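Local structure of NeuRonal IgCAM-5 (Caenorhabditis elegans, 6ON6) at residues 36-41 against 74-79; 26-31 against 91-96. The protein probably serves as a neuronal cell-surface adhesion receptor of the immunoglobulin superfamily, whose first Ig domain, the part described here, pairs with a second copy as a homodimer. All coordinates share one frame; numbering follows the deposited sequence.

Interaction 1. Residues 36-41 against 74-79; sequences HMVAFV and NEWVLT
With CG swung anti to the carbonyl carbon (chi1 -78°), Phe40 sends its ring across the interior of the β-sandwich to Leu78 and Trp76. The Leu78 side chain leaves its strand the other way, with CG anti to the backbone N (chi1 178°), and the two side chains lie alongside each other, pointing opposite ways. CB of Leu78 sits over one face of the Phe40 ring, 4.0 Å from its centroid and displaced toward the rim, in a CH-pi contact; Leu78 CD2 touches Phe40 CD1 at 3.7 Å. The far end of the ring meets Trp76: Phe40 CE2 is 4.0 Å from Trp76 CB, and the carbonyl oxygen Trp76 O lies at the ring edge, near its plane, 3.6 Å from Phe40 CZ. Val38, on the same strand as Phe40, points against the oncoming side chain of Trp76. Its CG2 methyl stands over the middle of the six-membered ring, 4.1 Å from the centroid and 15° off the normal, a second CH-pi contact. All four side chains are buried, and what joins them is apolar packing between two strands that run in nearly the same direction, the axes of 38-41 and 75-79 approaching to 9.4 Å. Such face-to-face packing of sheets forms the hydrophobic core of an immunoglobulin domain, beside its buried disulfide. Strand 38-42 lies in its sheet between strands 89-95 and 48-52, where Leu50 also touches Leu78; strand 75-80 lies in the facing sheet between strands 24-31 and 63-69, and the latter supplies Pro67 and Arg68 against Trp76.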
# COMPACT_ATOMS: atom_id res chain seq x y z
N HIS A 36 8.20 13.80 -3.93
CA HIS A 36 7.18 12.77 -3.92
C HIS A 36 7.68 11.50 -3.24
O HIS A 36 8.88 11.28 -3.06
CB HIS A 36 6.70 12.50 -5.34
CG HIS A 36 5.84 13.59 -5.89
ND1 HIS A 36 6.34 14.64 -6.63
CD2 HIS A 36 4.51 13.80 -5.79
CE1 HIS A 36 5.35 15.44 -6.97
NE2 HIS A 36 4.23 14.95 -6.48
N MET A 37 6.72 10.69 -2.82
CA MET A 37 6.99 9.44 -2.09
C MET A 37 6.81 8.24 -3.01
O MET A 37 5.87 8.21 -3.82
CB MET A 37 5.99 9.32 -0.94
CG MET A 37 6.16 10.36 0.12
SD MET A 37 7.60 10.03 1.13
CE MET A 37 8.80 11.15 0.44
N VAL A 38 7.64 7.22 -2.81
CA VAL A 38 7.60 5.96 -3.55
C VAL A 38 7.12 4.86 -2.61
O VAL A 38 7.64 4.72 -1.49
CB VAL A 38 8.99 5.57 -4.08
CG1 VAL A 38 8.95 4.24 -4.79
CG2 VAL A 38 9.51 6.61 -5.05
N ALA A 39 6.16 4.07 -3.07
CA ALA A 39 5.70 2.92 -2.29
C ALA A 39 5.74 1.68 -3.18
O ALA A 39 5.45 1.76 -4.37
CB ALA A 39 4.28 3.15 -1.74
N PHE A 40 6.11 0.53 -2.62
CA PHE A 40 6.01 -0.74 -3.34
C PHE A 40 4.87 -1.54 -2.75
O PHE A 40 4.72 -1.61 -1.52
CB PHE A 40 7.28 -1.58 -3.19
CG PHE A 40 8.40 -1.12 -4.07
CD1 PHE A 40 8.69 -1.77 -5.26
CD2 PHE A 40 9.18 -0.06 -3.69
CE1 PHE A 40 9.74 -1.32 -6.09
CE2 PHE A 40 10.23 0.38 -4.51
CZ PHE A 40 10.52 -0.30 -5.67
N VAL A 41 4.05 -2.14 -3.61
CA VAL A 41 2.87 -2.86 -3.16
C VAL A 41 2.79 -4.18 -3.93
O VAL A 41 3.26 -4.29 -5.06
CB VAL A 41 1.62 -1.97 -3.38
CG1 VAL A 41 0.39 -2.64 -2.99
CG2 VAL A 41 1.72 -0.67 -2.57
N ASN A 74 18.33 7.66 -7.75
CA ASN A 74 16.94 7.55 -8.18
C ASN A 74 16.53 6.13 -8.55
O ASN A 74 15.47 5.95 -9.17
CB ASN A 74 16.72 8.47 -9.38
CG ASN A 74 17.43 7.97 -10.63
OD1 ASN A 74 18.38 7.20 -10.53
ND2 ASN A 74 16.95 8.38 -11.79
N GLU A 75 17.33 5.12 -8.22
CA GLU A 75 16.92 3.73 -8.35
C GLU A 75 16.46 3.19 -7.01
O GLU A 75 17.15 3.33 -5.99
CB GLU A 75 18.05 2.87 -8.92
CG GLU A 75 18.68 3.58 -10.11
CD GLU A 75 19.64 2.72 -10.85
OE1 GLU A 75 19.68 1.51 -10.60
OE2 GLU A 75 20.37 3.29 -11.69
N TRP A 76 15.29 2.58 -7.02
CA TRP A 76 14.69 2.00 -5.83
C TRP A 76 14.58 0.51 -6.11
O TRP A 76 13.84 0.10 -7.01
CB TRP A 76 13.34 2.66 -5.61
CG TRP A 76 13.44 4.16 -5.37
CD1 TRP A 76 13.77 5.11 -6.29
CD2 TRP A 76 13.19 4.87 -4.14
NE1 TRP A 76 13.76 6.35 -5.72
CE2 TRP A 76 13.41 6.24 -4.40
CE3 TRP A 76 12.83 4.47 -2.84
CZ2 TRP A 76 13.25 7.22 -3.42
CZ3 TRP A 76 12.69 5.45 -1.88
CH2 TRP A 76 12.90 6.81 -2.17
N VAL A 77 15.32 -0.31 -5.37
CA VAL A 77 15.41 -1.73 -5.66
C VAL A 77 14.78 -2.49 -4.50
O VAL A 77 15.26 -2.40 -3.36
CB VAL A 77 16.86 -2.19 -5.84
CG1 VAL A 77 16.89 -3.66 -6.19
CG2 VAL A 77 17.55 -1.37 -6.92
N LEU A 78 13.72 -3.21 -4.80
CA LEU A 78 13.05 -4.08 -3.84
C LEU A 78 13.51 -5.51 -4.10
O LEU A 78 13.34 -6.03 -5.20
CB LEU A 78 11.55 -4.00 -4.05
CG LEU A 78 10.81 -4.93 -3.11
CD1 LEU A 78 10.82 -4.33 -1.71
CD2 LEU A 78 9.42 -5.07 -3.65
N THR A 79 14.10 -6.14 -3.09
CA THR A 79 14.49 -7.54 -3.20
C THR A 79 13.47 -8.41 -2.48
O THR A 79 13.10 -8.10 -1.34
CB THR A 79 15.86 -7.77 -2.58
OG1 THR A 79 16.82 -6.98 -3.28
CG2 THR A 79 16.25 -9.22 -2.62

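Interaction 2. Residues 26-31 against 91-96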
# COMPACT_ATOMS: atom_id res chain seq x y z
N PHE A 26 13.06 -6.23 -8.03
CA PHE A 26 12.26 -5.33 -8.88
C PHE A 26 12.85 -3.95 -8.69
O PHE A 26 12.99 -3.47 -7.56
CB PHE A 26 10.76 -5.36 -8.48
CG PHE A 26 10.06 -6.63 -8.91
CD1 PHE A 26 9.58 -6.74 -10.21
CD2 PHE A 26 9.88 -7.70 -8.04
CE1 PHE A 26 8.95 -7.88 -10.63
CE2 PHE A 26 9.27 -8.83 -8.48
CZ PHE A 26 8.78 -8.93 -9.76
N THR A 27 13.19 -3.29 -9.79
CA THR A 27 13.78 -1.94 -9.73
C THR A 27 12.84 -0.89 -10.32
O THR A 27 12.33 -1.06 -11.43
CB THR A 27 15.13 -1.90 -10.45
OG1 THR A 27 16.00 -2.89 -9.89
CG2 THR A 27 15.79 -0.47 -10.35
N CYS A 28 12.61 0.16 -9.56
CA CYS A 28 11.82 1.31 -10.00
C CYS A 28 12.76 2.50 -10.11
O CYS A 28 13.29 2.97 -9.10
CB CYS A 28 10.77 1.58 -8.94
SG CYS A 28 9.54 2.81 -9.37
N ILE A 29 12.95 3.00 -11.33
CA ILE A 29 13.86 4.11 -11.56
C ILE A 29 13.01 5.34 -11.81
O ILE A 29 12.17 5.35 -12.71
CB ILE A 29 14.80 3.83 -12.74
CG1 ILE A 29 15.61 2.54 -12.47
CG2 ILE A 29 15.71 5.06 -12.98
CD1 ILE A 29 16.52 2.07 -13.59
N VAL A 30 13.12 6.32 -10.94
CA VAL A 30 12.20 7.44 -10.99
C VAL A 30 12.98 8.67 -11.37
O VAL A 30 13.93 9.06 -10.67
CB VAL A 30 11.48 7.67 -9.66
CG1 VAL A 30 10.44 8.77 -9.90
CG2 VAL A 30 10.86 6.37 -9.12
N ASN A 31 12.56 9.31 -12.47
CA ASN A 31 13.10 10.59 -12.91
C ASN A 31 12.20 11.68 -12.35
O ASN A 31 10.97 11.53 -12.30
CB ASN A 31 13.17 10.66 -14.44
CG ASN A 31 14.21 9.72 -15.00
OD1 ASN A 31 15.22 9.45 -14.34
ND2 ASN A 31 13.94 9.16 -16.17
N TYR A 91 3.85 -6.98 -8.66
CA TYR A 91 4.50 -6.04 -7.77
C TYR A 91 4.48 -4.70 -8.47
O TYR A 91 4.82 -4.61 -9.65
CB TYR A 91 5.96 -6.45 -7.49
CG TYR A 91 6.00 -7.73 -6.65
CD1 TYR A 91 5.76 -8.97 -7.24
CD2 TYR A 91 6.20 -7.70 -5.25
CE1 TYR A 91 5.75 -10.16 -6.47
CE2 TYR A 91 6.20 -8.89 -4.52
CZ TYR A 91 5.96 -10.05 -5.14
OH TYR A 91 5.97 -11.17 -4.34
N SER A 92 4.10 -3.66 -7.75
CA SER A 92 4.05 -2.36 -8.38
C SER A 92 4.82 -1.33 -7.55
O SER A 92 4.89 -1.41 -6.32
CB SER A 92 2.58 -2.02 -8.68
OG SER A 92 1.94 -1.67 -7.50
N CYS A 93 5.44 -0.36 -8.21
CA CYS A 93 5.93 0.79 -7.48
C CYS A 93 5.03 1.94 -7.86
O CYS A 93 4.62 2.05 -9.02
CB CYS A 93 7.41 1.12 -7.72
SG CYS A 93 7.75 1.88 -9.20
N GLN A 94 4.69 2.76 -6.89
CA GLN A 94 3.75 3.84 -7.13
C GLN A 94 4.24 5.11 -6.46
O GLN A 94 4.85 5.05 -5.39
CB GLN A 94 2.34 3.41 -6.77
CG GLN A 94 2.12 3.19 -5.37
CD GLN A 94 0.75 2.53 -5.13
OE1 GLN A 94 0.50 1.41 -5.57
NE2 GLN A 94 -0.15 3.25 -4.50
N ILE A 95 4.07 6.25 -7.15
CA ILE A 95 4.49 7.55 -6.66
C ILE A 95 3.27 8.40 -6.45
O ILE A 95 2.32 8.31 -7.23
CB ILE A 95 5.37 8.22 -7.72
CG1 ILE A 95 6.40 7.22 -8.26
CG2 ILE A 95 6.06 9.39 -7.10
CD1 ILE A 95 7.05 7.65 -9.58
N ASN A 96 3.25 9.17 -5.35
CA ASN A 96 2.07 9.96 -4.96
C ASN A 96 1.89 11.24 -5.75
O ASN A 96 1.58 12.29 -5.18
CB ASN A 96 2.03 10.27 -3.47
CG ASN A 96 3.19 11.10 -3.03
OD1 ASN A 96 4.15 11.30 -3.79
ND2 ASN A 96 3.13 11.60 -1.80
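The ring of Phe26 carries Tyr91 CB over the centre of one face, 4.1 Å from the centroid and 10° off the normal, a CH-pi contact. The two aromatic planes are nearly parallel, tilted by 18°, but they are slid so far apart that the rings barely overlap; Phe26 CE2 comes to 3.7 Å from Tyr91 CD1. Beside this pair lies the hallmark of the immunoglobulin fold, the intersheet disulfide Cys28-Cys93, which joins strand 24-31 of one sheet to strand 89-95 of the other. At the disulfide the CA atoms of Cys28 and Cys93 are 6.4 Å apart, closer than in the flanking pairs Phe26-Tyr91 and Val30-Ile95. The half-cystines reach it differently: SG of Cys28 is anti to the backbone N (chi1 -172°), whereas SG of Cys93 lies between its backbone N and carbonyl carbon. Ile8 packs on both. The OH of Tyr91 is satisfied by a hydrogen bond to the backbone oxygen of Asp87, four residues earlier, the tyrosine corner familiar in immunoglobulin domains. Beyond the disulfide, Val30 and Ile95 reach toward each other tip to tip, Val30 CG1 standing 3.6 Å from Ile95 CD1.

After strands 7-8 and 16-19, the chain runs through 26-31 in one sheet and then crosses to 36-41 in the other. It goes back to the first sheet at strand 63-69; the next strand there, at 74-79, closes the inner loop of interaction 1. It crosses again to 91-96, where interaction 2 closes an outer loop around it. The contacts are thus nested, and both bridge the sandwich. Within the sheets they are neighbours: 36-41 pairs with 91-96, through Ala39 O and Gln94 N, while 26-31 pairs with 74-79 through backbone bonds such as Cys28 with Trp76. The sheet of 36-41 and 91-96 also meets the second subunit, Ala39 packing on its Leu49 and Ser92 on its Pro46.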